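Local coordinates for L-lactate dehydrogenase (Trichomonas vaginalis, PDB 4UUL), which probably catalyses the NAD-dependent interconversion of pyruvate and L-lactate, and may also act on malate, at residues 214-217 with 218-222; 157-160 with 161-165; 44-47 with 48-51; 13-16 with 17-20; 135-138 with 139-142. The protein carries 1 engineered substitution. All coordinates share one frame; numbering follows the deposited sequence.

Contact 1 of 5, residues 214-217 with 218-222; sequences HDYV and FDTFF
A pi-type turn interrupts the start of helix 214-236 in the C-terminal domain, where H214, D215 and Y216 meet F218, T220 and F221. F218 N makes an ordinary alpha-helical bond to H214 O (2.9 Å). The next sound bonds reach back five residues: T220 N meets D215 O at 3.1 Å and F221 N meets Y216 O at 2.8 Å, the evidence for the wider turn. Past the kink a water donates to V217 O (2.6 Å) and accepts from F222 N, linking two groups that lack a direct bond.

V217 and F218 run side by side, and V217 CG1 stands over the centre of the F218 ring, 3.5 Å from its centroid, as a CH-pi contact. The methyl comes there because CG1 lies opposite the valine N (chi1 173°) while the F218 ring folds back beside its own N (chi1 -63°). The H214 ring meets F218 obliquely, their planes 39° apart, with H214 CD2 only 3.3 Å from F218 CD2. W308 adds an edge-to-face contact to F218.

On the buried side F221 packs on A162 and V166 of helix 156-170, and Y216 OH bonds to E165 OE2 there. F221 CB lies over one face of the Y216 ring, and Y216 OH in turn sits at the edge of the F221 ring, 3.6 Å from F221 CD1.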
loop_
_atom_site.group_PDB
_atom_site.type_symbol
_atom_site.label_atom_id
_atom_site.label_comp_id
_atom_site.label_asym_id
_atom_site.label_seq_id
_atom_site.Cartn_x
_atom_site.Cartn_y
_atom_site.Cartn_z
ATOM N N HIS B 214 16.458 34.057 1.479
ATOM C CA HIS B 214 15.198 34.571 1.953
ATOM C C HIS B 214 14.107 34.382 0.918
ATOM O O HIS B 214 12.970 34.055 1.271
ATOM C CB HIS B 214 15.366 36.059 2.283
ATOM C CG HIS B 214 14.077 36.753 2.563
ATOM N ND1 HIS B 214 13.290 37.289 1.564
ATOM C CD2 HIS B 214 13.428 36.992 3.725
ATOM C CE1 HIS B 214 12.202 37.810 2.099
ATOM N NE2 HIS B 214 12.262 37.644 3.408
ATOM N N ASP B 215 14.433 34.589 -0.353
ATOM C CA ASP B 215 13.416 34.502 -1.405
ATOM C C ASP B 215 12.927 33.073 -1.601
ATOM O O ASP B 215 11.766 32.850 -1.928
ATOM C CB ASP B 215 13.957 35.034 -2.735
ATOM C CG ASP B 215 14.236 36.542 -2.696
ATOM O OD1 ASP B 215 13.648 37.234 -1.835
ATOM O OD2 ASP B 215 15.036 37.017 -3.530
ATOM N N TYR B 216 13.819 32.113 -1.402
ATOM C CA TYR B 216 13.432 30.727 -1.355
ATOM C C TYR B 216 12.520 30.452 -0.164
ATOM O O TYR B 216 11.385 29.988 -0.314
ATOM C CB TYR B 216 14.658 29.804 -1.317
ATOM C CG TYR B 216 14.216 28.360 -1.197
ATOM C CD1 TYR B 216 13.820 27.647 -2.321
ATOM C CD2 TYR B 216 14.124 27.738 0.043
ATOM C CE1 TYR B 216 13.359 26.325 -2.202
ATOM C CE2 TYR B 216 13.678 26.442 0.178
ATOM C CZ TYR B 216 13.290 25.732 -0.952
ATOM O OH TYR B 216 12.840 24.434 -0.779
ATOM N N VAL B 217 13.020 30.723 1.036
ATOM C CA VAL B 217 12.284 30.373 2.258
ATOM C C VAL B 217 10.904 30.984 2.311
ATOM O O VAL B 217 9.929 30.280 2.615
ATOM C CB VAL B 217 13.078 30.785 3.526
ATOM C CG1 VAL B 217 12.260 30.574 4.771
ATOM C CG2 VAL B 217 14.416 30.033 3.575
ATOM N N PHE B 218 10.809 32.282 2.030
ATOM C CA PHE B 218 9.584 33.024 2.302
ATOM C C PHE B 218 8.782 33.367 1.052
ATOM O O PHE B 218 7.858 34.180 1.109
ATOM C CB PHE B 218 9.920 34.300 3.083
ATOM C CG PHE B 218 10.511 34.024 4.430
ATOM C CD1 PHE B 218 9.701 33.561 5.488
ATOM C CD2 PHE B 218 11.876 34.213 4.642
ATOM C CE1 PHE B 218 10.269 33.292 6.733
ATOM C CE2 PHE B 218 12.452 33.929 5.873
ATOM C CZ PHE B 218 11.667 33.477 6.921
ATOM N N ASP B 219 9.112 32.742 -0.069
ATOM C CA ASP B 219 8.263 32.837 -1.239
ATOM C C ASP B 219 8.207 31.544 -2.070
ATOM O O ASP B 219 7.157 30.886 -2.147
ATOM C CB ASP B 219 8.700 33.993 -2.117
ATOM C CG ASP B 219 7.701 34.271 -3.201
ATOM O OD1 ASP B 219 6.634 34.845 -2.876
ATOM O OD2 ASP B 219 7.954 33.874 -4.361
ATOM N N THR B 220 9.324 31.172 -2.686
ATOM C CA THR B 220 9.365 29.999 -3.552
ATOM C C THR B 220 8.926 28.715 -2.841
ATOM O O THR B 220 8.165 27.910 -3.409
ATOM C CB THR B 220 10.784 29.729 -4.052
ATOM O OG1 THR B 220 11.285 30.884 -4.727
ATOM C CG2 THR B 220 10.800 28.519 -4.995
ATOM N N PHE B 221 9.432 28.497 -1.632
ATOM C CA PHE B 221 9.200 27.245 -0.934
ATOM C C PHE B 221 7.693 27.015 -0.764
ATOM O O PHE B 221 7.189 25.969 -1.155
ATOM C CB PHE B 221 9.961 27.250 0.383
ATOM C CG PHE B 221 9.527 26.206 1.336
ATOM C CD1 PHE B 221 9.898 24.889 1.173
ATOM C CD2 PHE B 221 8.788 26.565 2.429
ATOM C CE1 PHE B 221 9.462 23.934 2.093
ATOM C CE2 PHE B 221 8.393 25.647 3.335
ATOM C CZ PHE B 221 8.689 24.337 3.161
ATOM N N PHE B 222 6.950 28.000 -0.268
ATOM C CA PHE B 222 5.499 27.778 -0.070
ATOM C C PHE B 222 4.770 27.593 -1.392
ATOM O O PHE B 222 3.767 26.849 -1.487
ATOM C CB PHE B 222 4.844 28.912 0.731
ATOM C CG PHE B 222 3.374 28.681 1.034
ATOM C CD1 PHE B 222 2.985 27.713 1.936
ATOM C CD2 PHE B 222 2.391 29.434 0.408
ATOM C CE1 PHE B 222 1.649 27.507 2.229
ATOM C CE2 PHE B 222 1.059 29.227 0.701
ATOM C CZ PHE B 222 0.692 28.253 1.611
HETATM O O HOH W 1 7.667 30.278 1.278
#

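Contact 2 of 5, residues 157-160 with 161-165; sequences LDQN and RAYYE
Along helix 156-170, L157 packs on R161 and Q159 on Y163, each pair four residues apart and joined by a regular backbone bond. These two pairs are the tight part, and in the first of them the packing is apolar on polar. L157 CD2 lies over one face of the R161 guanidinium, 3.7 Å from R161 NH2, with L157 CG 3.8 Å from R161 CZ. The arginine chain is extended from CG to NE and crosses the leucine at a slant, which brings the flat group beneath the methyl. Q159 and Y163 instead point the same way: Q159 CG touches Y163 CE2 at 3.7 Å, and Q159 NE2 reaches that carbon at 3.6 Å. Amide and ring planes are 46° apart. A straight glutamine, with chi1 178° and chi2 172°, carries the amide out alongside the ring, where Q159 OE1 bonds to S266 OG and Q159 NE2 to V264 O.

The looser part lies between D158 and R161. D158 OD2 and R161 NH1 are 4.2 Å apart, beyond a salt bridge, and a water joins them: it donates to D158 OD2 at 2.6 Å and accepts from R161 NH1 at 2.9 Å, lying at the edge of the guanidinium in its plane. The other oxygen, D158 OD1, bonds to H186 NE2, the predicted proton acceptor, as in the Asp-His pair of this enzyme family. R161 NE forms a salt bridge with D58 of the second subunit, so through one bridging water R161 probably couples the D158-H186 pair to the dimer interface.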
loop_
_atom_site.group_PDB
_atom_site.type_symbol
_atom_site.label_atom_id
_atom_site.label_comp_id
_atom_site.label_asym_id
_atom_site.label_seq_id
_atom_site.Cartn_x
_atom_site.Cartn_y
_atom_site.Cartn_z
ATOM N N LEU B 157 0.780 15.082 5.524
ATOM C CA LEU B 157 1.144 15.077 4.127
ATOM C C LEU B 157 1.941 16.323 3.789
ATOM O O LEU B 157 2.965 16.248 3.084
ATOM C CB LEU B 157 -0.065 14.959 3.210
ATOM C CG LEU B 157 0.152 14.998 1.709
ATOM C CD1 LEU B 157 1.173 13.936 1.245
ATOM C CD2 LEU B 157 -1.145 14.883 0.978
ATOM N N ASP B 158 1.466 17.469 4.248
ATOM C CA ASP B 158 2.174 18.702 3.973
ATOM C C ASP B 158 3.533 18.765 4.663
ATOM O O ASP B 158 4.520 19.245 4.084
ATOM C CB ASP B 158 1.323 19.877 4.410
ATOM C CG ASP B 158 -0.066 19.746 3.903
ATOM O OD1 ASP B 158 -0.926 19.023 4.536
ATOM O OD2 ASP B 158 -0.285 20.398 2.866
ATOM N N GLN B 159 3.603 18.232 5.879
ATOM C CA GLN B 159 4.885 18.157 6.549
ATOM C C GLN B 159 5.873 17.293 5.765
ATOM O O GLN B 159 7.023 17.672 5.572
ATOM C CB GLN B 159 4.745 17.637 7.992
ATOM C CG GLN B 159 6.091 17.510 8.651
ATOM C CD GLN B 159 6.038 17.181 10.125
ATOM O OE1 GLN B 159 5.362 17.889 10.868
ATOM N NE2 GLN B 159 6.816 16.226 10.578
ATOM N N ASN B 160 5.437 16.122 5.329
ATOM C CA ASN B 160 6.284 15.213 4.572
ATOM C C ASN B 160 6.744 15.868 3.278
ATOM O O ASN B 160 7.929 15.746 2.911
ATOM C CB ASN B 160 5.603 13.859 4.342
ATOM C CG ASN B 160 5.547 13.038 5.600
ATOM O OD1 ASN B 160 6.367 13.192 6.506
ATOM N ND2 ASN B 160 4.615 12.119 5.644
ATOM N N ARG B 161 5.835 16.545 2.582
ATOM C CA ARG B 161 6.208 17.268 1.383
ATOM C C ARG B 161 7.305 18.271 1.678
ATOM O O ARG B 161 8.255 18.445 0.896
ATOM C CB ARG B 161 5.036 17.999 0.756
ATOM C CG ARG B 161 4.081 17.103 0.056
ATOM C CD ARG B 161 2.832 17.801 -0.347
ATOM N NE ARG B 161 1.973 16.980 -1.178
ATOM C CZ ARG B 161 0.691 17.191 -1.373
ATOM N NH1 ARG B 161 0.069 18.183 -0.698
ATOM N NH2 ARG B 161 0.058 16.373 -2.169
ATOM N N ALA B 162 7.135 19.010 2.774
ATOM C CA ALA B 162 8.088 20.054 3.122
ATOM C C ALA B 162 9.446 19.493 3.473
ATOM O O ALA B 162 10.482 20.036 3.062
ATOM C CB ALA B 162 7.545 20.879 4.279
ATOM N N TYR B 163 9.465 18.365 4.187
ATOM C CA TYR B 163 10.749 17.746 4.498
ATOM C C TYR B 163 11.506 17.310 3.251
ATOM O O TYR B 163 12.713 17.544 3.150
ATOM C CB TYR B 163 10.575 16.533 5.438
ATOM C CG TYR B 163 10.734 16.860 6.913
ATOM C CD1 TYR B 163 11.970 16.808 7.538
ATOM C CD2 TYR B 163 9.638 17.227 7.694
ATOM C CE1 TYR B 163 12.100 17.118 8.878
ATOM C CE2 TYR B 163 9.743 17.533 9.038
ATOM C CZ TYR B 163 10.998 17.462 9.628
ATOM O OH TYR B 163 11.155 17.764 10.959
ATOM N N TYR B 164 10.818 16.675 2.328
ATOM C CA TYR B 164 11.539 16.226 1.153
ATOM C C TYR B 164 12.067 17.418 0.354
ATOM O O TYR B 164 13.210 17.420 -0.109
ATOM C CB TYR B 164 10.637 15.338 0.320
ATOM C CG TYR B 164 11.509 14.537 -0.664
ATOM C CD1 TYR B 164 11.860 15.076 -1.886
ATOM C CD2 TYR B 164 11.992 13.235 -0.336
ATOM C CE1 TYR B 164 12.655 14.402 -2.802
ATOM C CE2 TYR B 164 12.805 12.524 -1.241
ATOM C CZ TYR B 164 13.131 13.106 -2.452
ATOM O OH TYR B 164 13.897 12.396 -3.312
ATOM N N GLU B 165 11.272 18.477 0.240
ATOM C CA GLU B 165 11.686 19.616 -0.536
ATOM C C GLU B 165 12.919 20.252 0.085
ATOM O O GLU B 165 13.860 20.596 -0.599
ATOM C CB GLU B 165 10.528 20.611 -0.645
ATOM C CG GLU B 165 10.867 21.978 -1.102
ATOM C CD GLU B 165 11.455 22.017 -2.529
ATOM O OE1 GLU B 165 11.254 21.053 -3.310
ATOM O OE2 GLU B 165 12.131 23.017 -2.869
HETATM O O HOH W 2 1.227 20.376 0.762
#

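Contact 3 of 5, residues 44-47 with 48-51; sequences PAMN and RLTA
L49 N, T50 N and A51 N bond back to A45 O, M46 O and N47 O at 2.9, 2.8 and 2.9 Å, the i to i+4 pattern that establishes the first turn of helix 46-57. Ahead of it a water donates to P44 O and accepts from R48 N at 3.0 Å, so the hydrogen-bonding ladder is carried one step further back by solvent.

Among the side chains, M46 and L49 lie side by side and point the same way. The methionine's bend at chi2 (-51°) sets its sulfur beside the leucine, M46 SD being 3.8 Å from L49 CD2 in an apolar contact, and a second bend at chi3 (-82°) then places the methyl, M46 CE, near the same carbon. In T50 a chi1 of -65° puts OG1 beside its own backbone N, 3.1 Å from M46 O. A second water lies 2.6 Å from T50 OG1 and donates to N47 OD1 at 3.1 Å, tying the asparagine side chain to the threonine hydroxyl. R48, which contacts NADH in a complex of this protein, sends its end away from this turn to A13 and Q15.

The turn belongs to the beta-alpha-beta unit of strand 35-40, helix 46-57 and strand 64-70. L49 packs on A12 and M46 on T71, in loops of the Rossmann domain, while N47, T50 and A51 pack against H235 of the second subunit.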
loop_
_atom_site.group_PDB
_atom_site.type_symbol
_atom_site.label_atom_id
_atom_site.label_comp_id
_atom_site.label_asym_id
_atom_site.label_seq_id
_atom_site.Cartn_x
_atom_site.Cartn_y
_atom_site.Cartn_z
ATOM N N PRO B 44 -23.867 3.471 -4.821
ATOM C CA PRO B 44 -23.269 3.300 -6.153
ATOM C C PRO B 44 -21.842 2.738 -6.131
ATOM O O PRO B 44 -21.331 2.293 -7.178
ATOM C CB PRO B 44 -23.268 4.722 -6.738
ATOM C CG PRO B 44 -24.213 5.517 -5.902
ATOM C CD PRO B 44 -24.296 4.865 -4.568
ATOM N N ALA B 45 -21.185 2.800 -4.972
ATOM C CA ALA B 45 -19.801 2.365 -4.853
ATOM C C ALA B 45 -19.697 0.940 -4.375
ATOM O O ALA B 45 -18.594 0.422 -4.224
ATOM C CB ALA B 45 -19.073 3.254 -3.901
ATOM N N MET B 46 -20.824 0.296 -4.128
ATOM C CA MET B 46 -20.754 -0.978 -3.426
ATOM C C MET B 46 -20.124 -2.101 -4.246
ATOM O O MET B 46 -19.436 -2.932 -3.681
ATOM C CB MET B 46 -22.108 -1.395 -2.851
ATOM C CG MET B 46 -22.471 -0.558 -1.621
ATOM S SD MET B 46 -21.225 -0.416 -0.295
ATOM C CE MET B 46 -21.516 -1.954 0.569
ATOM N N ASN B 47 -20.297 -2.124 -5.562
ATOM C CA ASN B 47 -19.553 -3.121 -6.343
ATOM C C ASN B 47 -18.021 -2.936 -6.230
ATOM O O ASN B 47 -17.276 -3.941 -6.062
ATOM C CB ASN B 47 -19.990 -3.113 -7.785
ATOM C CG ASN B 47 -21.337 -3.777 -7.978
ATOM O OD1 ASN B 47 -21.815 -4.523 -7.114
ATOM N ND2 ASN B 47 -21.959 -3.503 -9.098
ATOM N N ARG B 48 -17.556 -1.684 -6.269
ATOM C CA ARG B 48 -16.137 -1.450 -6.087
ATOM C C ARG B 48 -15.704 -1.828 -4.656
ATOM O O ARG B 48 -14.594 -2.312 -4.417
ATOM C CB ARG B 48 -15.807 -0.001 -6.426
ATOM C CG ARG B 48 -14.383 0.180 -6.926
ATOM C CD ARG B 48 -14.100 1.575 -7.367
ATOM N NE ARG B 48 -12.702 1.919 -7.133
ATOM C CZ ARG B 48 -12.268 3.156 -6.887
ATOM N NH1 ARG B 48 -13.133 4.167 -6.822
ATOM N NH2 ARG B 48 -10.977 3.383 -6.673
ATOM N N LEU B 49 -16.586 -1.621 -3.687
ATOM C CA LEU B 49 -16.235 -2.015 -2.342
ATOM C C LEU B 49 -16.151 -3.532 -2.220
ATOM O O LEU B 49 -15.234 -4.058 -1.560
ATOM C CB LEU B 49 -17.213 -1.428 -1.314
ATOM C CG LEU B 49 -16.743 -1.559 0.130
ATOM C CD1 LEU B 49 -15.271 -1.142 0.339
ATOM C CD2 LEU B 49 -17.649 -0.713 0.961
ATOM N N THR B 50 -17.056 -4.248 -2.890
ATOM C CA THR B 50 -17.000 -5.689 -2.921
ATOM C C THR B 50 -15.664 -6.142 -3.532
ATOM O O THR B 50 -15.017 -7.064 -3.014
ATOM C CB THR B 50 -18.184 -6.273 -3.658
ATOM O OG1 THR B 50 -19.373 -5.956 -2.927
ATOM C CG2 THR B 50 -18.061 -7.792 -3.778
ATOM N N ALA B 51 -15.249 -5.499 -4.626
ATOM C CA ALA B 51 -13.957 -5.814 -5.219
ATOM C C ALA B 51 -12.819 -5.629 -4.217
ATOM O O ALA B 51 -11.901 -6.443 -4.166
ATOM C CB ALA B 51 -13.693 -4.973 -6.456
HETATM O O HOH W 3 -19.216 0.356 -7.606
HETATM O O HOH W 4 -21.524 -6.029 -4.431
#

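Contact 4 of 5, residues 13-16 with 17-20; sequences AGQI and GYIL
I16 O accepts from L20 N at 2.8 Å, the shortest bond here, and an N-H...O angle of 166° shows it to be nearly straight. Two more steps of the same ladder precede it: Y18 N to G14 O at 2.9 Å and I19 N to Q15 O at 3.2 Å. The first of these takes its carbonyl from G14, the N-cap residue, so the helix is already bonded at its opening turn.

Q15 makes the main side-chain contact. Its CG lies opposite the backbone N, and a bend at chi2 (51°) turns the amide forward along the helix, over the next turn. Q15 OE1 then rests 3.3 Å from Y18 CD2 and also 3.3 Å from I19 CG1, touching carbon on both residues. The glutamine lies alongside the tyrosine, yet amide and ring planes are turned 79° apart, while its approach to I19 is a slanting one. I16 CG2 and L20 CD2 make a looser apolar contact at 4.4 Å.

This is the glycine-rich turn of the Rossmann fold, G11-A12-A13-G14-Q15-I16-G17, leading from strand 5-10 into helix 15-25, whose first residues are the last three of the run. The whole run is predicted to bind NAD(+), and Q15 and I16 touch NADH in a complex of this protein. Nearby, A13 N bonds to D41 OD2, another cofactor-binding residue.

Next in the chain, Y18 lies at the dimer interface: its hydroxyl bonds to E55 OE2 and to A242 N of the second subunit, whose R236 makes a cation-pi contact with the ring.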
loop_
_atom_site.group_PDB
_atom_site.type_symbol
_atom_site.label_atom_id
_atom_site.label_comp_id
_atom_site.label_asym_id
_atom_site.label_seq_id
_atom_site.Cartn_x
_atom_site.Cartn_y
_atom_site.Cartn_z
ATOM N N ALA B 13 -14.326 2.718 -0.853
ATOM C CA ALA B 13 -14.168 2.228 -2.216
ATOM C C ALA B 13 -13.219 3.049 -3.074
ATOM O O ALA B 13 -12.875 2.666 -4.177
ATOM C CB ALA B 13 -15.512 2.136 -2.884
ATOM N N GLY B 14 -12.796 4.197 -2.581
ATOM C CA GLY B 14 -11.908 5.027 -3.354
ATOM C C GLY B 14 -10.481 4.571 -3.299
ATOM O O GLY B 14 -10.139 3.577 -2.631
ATOM N N GLN B 15 -9.600 5.318 -3.954
ATOM C CA GLN B 15 -8.200 4.886 -4.010
ATOM C C GLN B 15 -7.504 4.911 -2.645
ATOM O O GLN B 15 -6.716 4.029 -2.342
ATOM C CB GLN B 15 -7.410 5.688 -5.013
ATOM C CG GLN B 15 -6.049 5.065 -5.233
ATOM C CD GLN B 15 -6.108 3.572 -5.556
ATOM O OE1 GLN B 15 -5.517 2.766 -4.860
ATOM N NE2 GLN B 15 -6.843 3.208 -6.605
ATOM N N ILE B 16 -7.752 5.965 -1.843
ATOM C CA ILE B 16 -7.160 5.993 -0.528
ATOM C C ILE B 16 -7.660 4.782 0.270
ATOM O O ILE B 16 -6.871 4.041 0.894
ATOM C CB ILE B 16 -7.427 7.315 0.177
ATOM C CG1 ILE B 16 -6.618 8.436 -0.516
ATOM C CG2 ILE B 16 -7.093 7.191 1.631
ATOM C CD1 ILE B 16 -6.995 9.858 -0.073
ATOM N N GLY B 17 -8.959 4.538 0.243
ATOM C CA GLY B 17 -9.484 3.430 1.002
ATOM C C GLY B 17 -8.899 2.085 0.624
ATOM O O GLY B 17 -8.673 1.207 1.468
ATOM N N TYR B 18 -8.709 1.929 -0.671
ATOM C CA TYR B 18 -8.158 0.693 -1.233
ATOM C C TYR B 18 -6.780 0.437 -0.601
ATOM O O TYR B 18 -6.470 -0.687 -0.141
ATOM C CB TYR B 18 -8.039 0.847 -2.729
ATOM C CG TYR B 18 -7.509 -0.347 -3.493
ATOM C CD1 TYR B 18 -8.277 -1.480 -3.688
ATOM C CD2 TYR B 18 -6.288 -0.316 -4.065
ATOM C CE1 TYR B 18 -7.816 -2.570 -4.426
ATOM C CE2 TYR B 18 -5.826 -1.360 -4.816
ATOM C CZ TYR B 18 -6.584 -2.478 -4.991
ATOM O OH TYR B 18 -6.092 -3.459 -5.785
ATOM N N ILE B 19 -5.905 1.438 -0.648
ATOM C CA ILE B 19 -4.550 1.264 -0.165
ATOM C C ILE B 19 -4.537 1.164 1.380
ATOM O O ILE B 19 -3.805 0.370 1.964
ATOM C CB ILE B 19 -3.581 2.371 -0.688
ATOM C CG1 ILE B 19 -3.572 2.398 -2.207
ATOM C CG2 ILE B 19 -2.206 2.201 -0.108
ATOM C CD1 ILE B 19 -2.888 3.570 -2.818
ATOM N N LEU B 20 -5.243 2.098 2.007
ATOM C CA LEU B 20 -5.283 2.137 3.452
ATOM C C LEU B 20 -5.763 0.838 4.084
ATOM O O LEU B 20 -5.202 0.367 5.071
ATOM C CB LEU B 20 -6.164 3.314 3.848
ATOM C CG LEU B 20 -6.327 3.701 5.275
ATOM C CD1 LEU B 20 -4.976 4.058 5.925
ATOM C CD2 LEU B 20 -7.333 4.887 5.369
#

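Contact 5 of 5, residues 135-138 with 139-142; sequences NCEI and AMLH
H142 folds back on I138 where helix 132-141 ends, and E137 bends forward over M140 and L141. I138 O accepts twice from H142: ND1 comes at 2.9 Å, with the carbonyl oxygen near the imidazole plane, and the backbone N at 3.2 Å. The two donors approach from opposite faces of the carbonyl plane. A chi1 of -66° sets the ring beside the histidine N, which is how both nitrogens of one residue reach one oxygen; I138 CG2 lies alongside, 3.8 Å from H142 ND1.

E137 begins straight out, with CG opposite the backbone N, then turns at chi2 (65°) so that its carboxylate lies over the next turn. E137 OE1 touches M140 CE at 3.2 Å, the methionine being extended until a bend at chi3 (57°) brings its methyl round. The other oxygen, E137 OE2, sits 3.5 Å from L141 CG and makes a long, weak ion pair with K324.

The helix links strands 124-127 and 151-153 of the parallel sheet. C136, A139 and M140 pack on F151 of the latter strand, I138 on A327 and L328 of helix 307-337, and N135 on N104 and F108 of helix 97-118.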
loop_
_atom_site.group_PDB
_atom_site.type_symbol
_atom_site.label_atom_id
_atom_site.label_comp_id
_atom_site.label_asym_id
_atom_site.label_seq_id
_atom_site.Cartn_x
_atom_site.Cartn_y
_atom_site.Cartn_z
ATOM N N ASN B 135 -14.089 20.483 8.894
ATOM C CA ASN B 135 -14.865 19.291 9.034
ATOM C C ASN B 135 -14.688 18.653 10.409
ATOM O O ASN B 135 -15.659 18.163 11.004
ATOM C CB ASN B 135 -14.472 18.290 7.951
ATOM C CG ASN B 135 -14.915 18.714 6.551
ATOM O OD1 ASN B 135 -15.827 19.515 6.375
ATOM N ND2 ASN B 135 -14.375 18.026 5.547
ATOM N N CYS B 136 -13.439 18.654 10.893
ATOM C CA CYS B 136 -13.137 18.096 12.193
ATOM C C CYS B 136 -13.873 18.857 13.316
ATOM O O CYS B 136 -14.480 18.279 14.202
ATOM C CB CYS B 136 -11.638 18.111 12.423
ATOM S SG CYS B 136 -11.080 17.258 13.917
ATOM N N GLU B 137 -13.766 20.184 13.271
ATOM C CA GLU B 137 -14.473 21.018 14.253
ATOM C C GLU B 137 -15.965 20.708 14.257
ATOM O O GLU B 137 -16.583 20.596 15.310
ATOM C CB GLU B 137 -14.209 22.475 13.944
ATOM C CG GLU B 137 -14.885 23.472 14.868
ATOM C CD GLU B 137 -14.447 23.470 16.297
ATOM O OE1 GLU B 137 -13.279 23.150 16.585
ATOM O OE2 GLU B 137 -15.282 23.897 17.170
ATOM N N ILE B 138 -16.581 20.669 13.070
ATOM C CA ILE B 138 -18.016 20.420 12.975
ATOM C C ILE B 138 -18.345 19.039 13.539
ATOM O O ILE B 138 -19.361 18.896 14.246
ATOM C CB ILE B 138 -18.495 20.645 11.518
ATOM C CG1 ILE B 138 -18.356 22.134 11.108
ATOM C CG2 ILE B 138 -19.905 20.163 11.322
ATOM C CD1 ILE B 138 -19.183 23.124 11.935
ATOM N N ALA B 139 -17.592 18.012 13.147
ATOM C CA ALA B 139 -17.907 16.681 13.680
ATOM C C ALA B 139 -17.823 16.677 15.189
ATOM O O ALA B 139 -18.747 16.174 15.868
ATOM C CB ALA B 139 -16.982 15.654 13.109
ATOM N N MET B 140 -16.781 17.300 15.728
ATOM C CA MET B 140 -16.607 17.344 17.172
ATOM C C MET B 140 -17.760 18.082 17.856
ATOM O O MET B 140 -18.270 17.613 18.880
ATOM C CB MET B 140 -15.265 17.994 17.472
ATOM C CG MET B 140 -14.989 18.171 18.952
ATOM S SD MET B 140 -13.431 18.999 19.323
ATOM C CE MET B 140 -13.579 20.528 18.463
ATOM N N LEU B 141 -18.157 19.230 17.322
ATOM C CA LEU B 141 -19.271 19.986 17.933
ATOM C C LEU B 141 -20.565 19.221 17.974
ATOM O O LEU B 141 -21.402 19.462 18.814
ATOM C CB LEU B 141 -19.507 21.296 17.160
ATOM C CG LEU B 141 -18.419 22.376 17.361
ATOM C CD1 LEU B 141 -18.708 23.524 16.427
ATOM C CD2 LEU B 141 -18.304 22.862 18.831
ATOM N N HIS B 142 -20.725 18.287 17.038
ATOM C CA HIS B 142 -21.946 17.513 16.922
ATOM C C HIS B 142 -21.818 16.081 17.431
ATOM O O HIS B 142 -22.649 15.245 17.136
ATOM C CB HIS B 142 -22.448 17.568 15.489
ATOM C CG HIS B 142 -22.883 18.945 15.101
ATOM N ND1 HIS B 142 -22.049 19.857 14.497
ATOM C CD2 HIS B 142 -24.083 19.567 15.247
ATOM C CE1 HIS B 142 -22.698 20.991 14.305
ATOM N NE2 HIS B 142 -23.932 20.847 14.747
#

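Along the chain the order is contact 4, 3, 5, 2, 1. Contacts 4, 3 and 5 lie in the NAD-binding domain, on helices of beta-alpha-beta units of one parallel sheet; contacts 2 and 1 belong to the C-terminal domain. Contacts 3 and 4 touch, with centres about 12 Å apart, where R48 packs on residues 13-15 and gathers cofactor-binding residues from two crossovers. Contacts 1 and 2, centres about 15 Å apart, meet through Y216 and F221. Contact 5 stands about 12 Å from contact 4 by nearest atoms. Contacts 2, 3 and 4 reach the second subunit, so the dimer interface draws on both domains. Contacts 1 and 3, on opposite sides of the chain's centre, lie about 44 Å apart between centres.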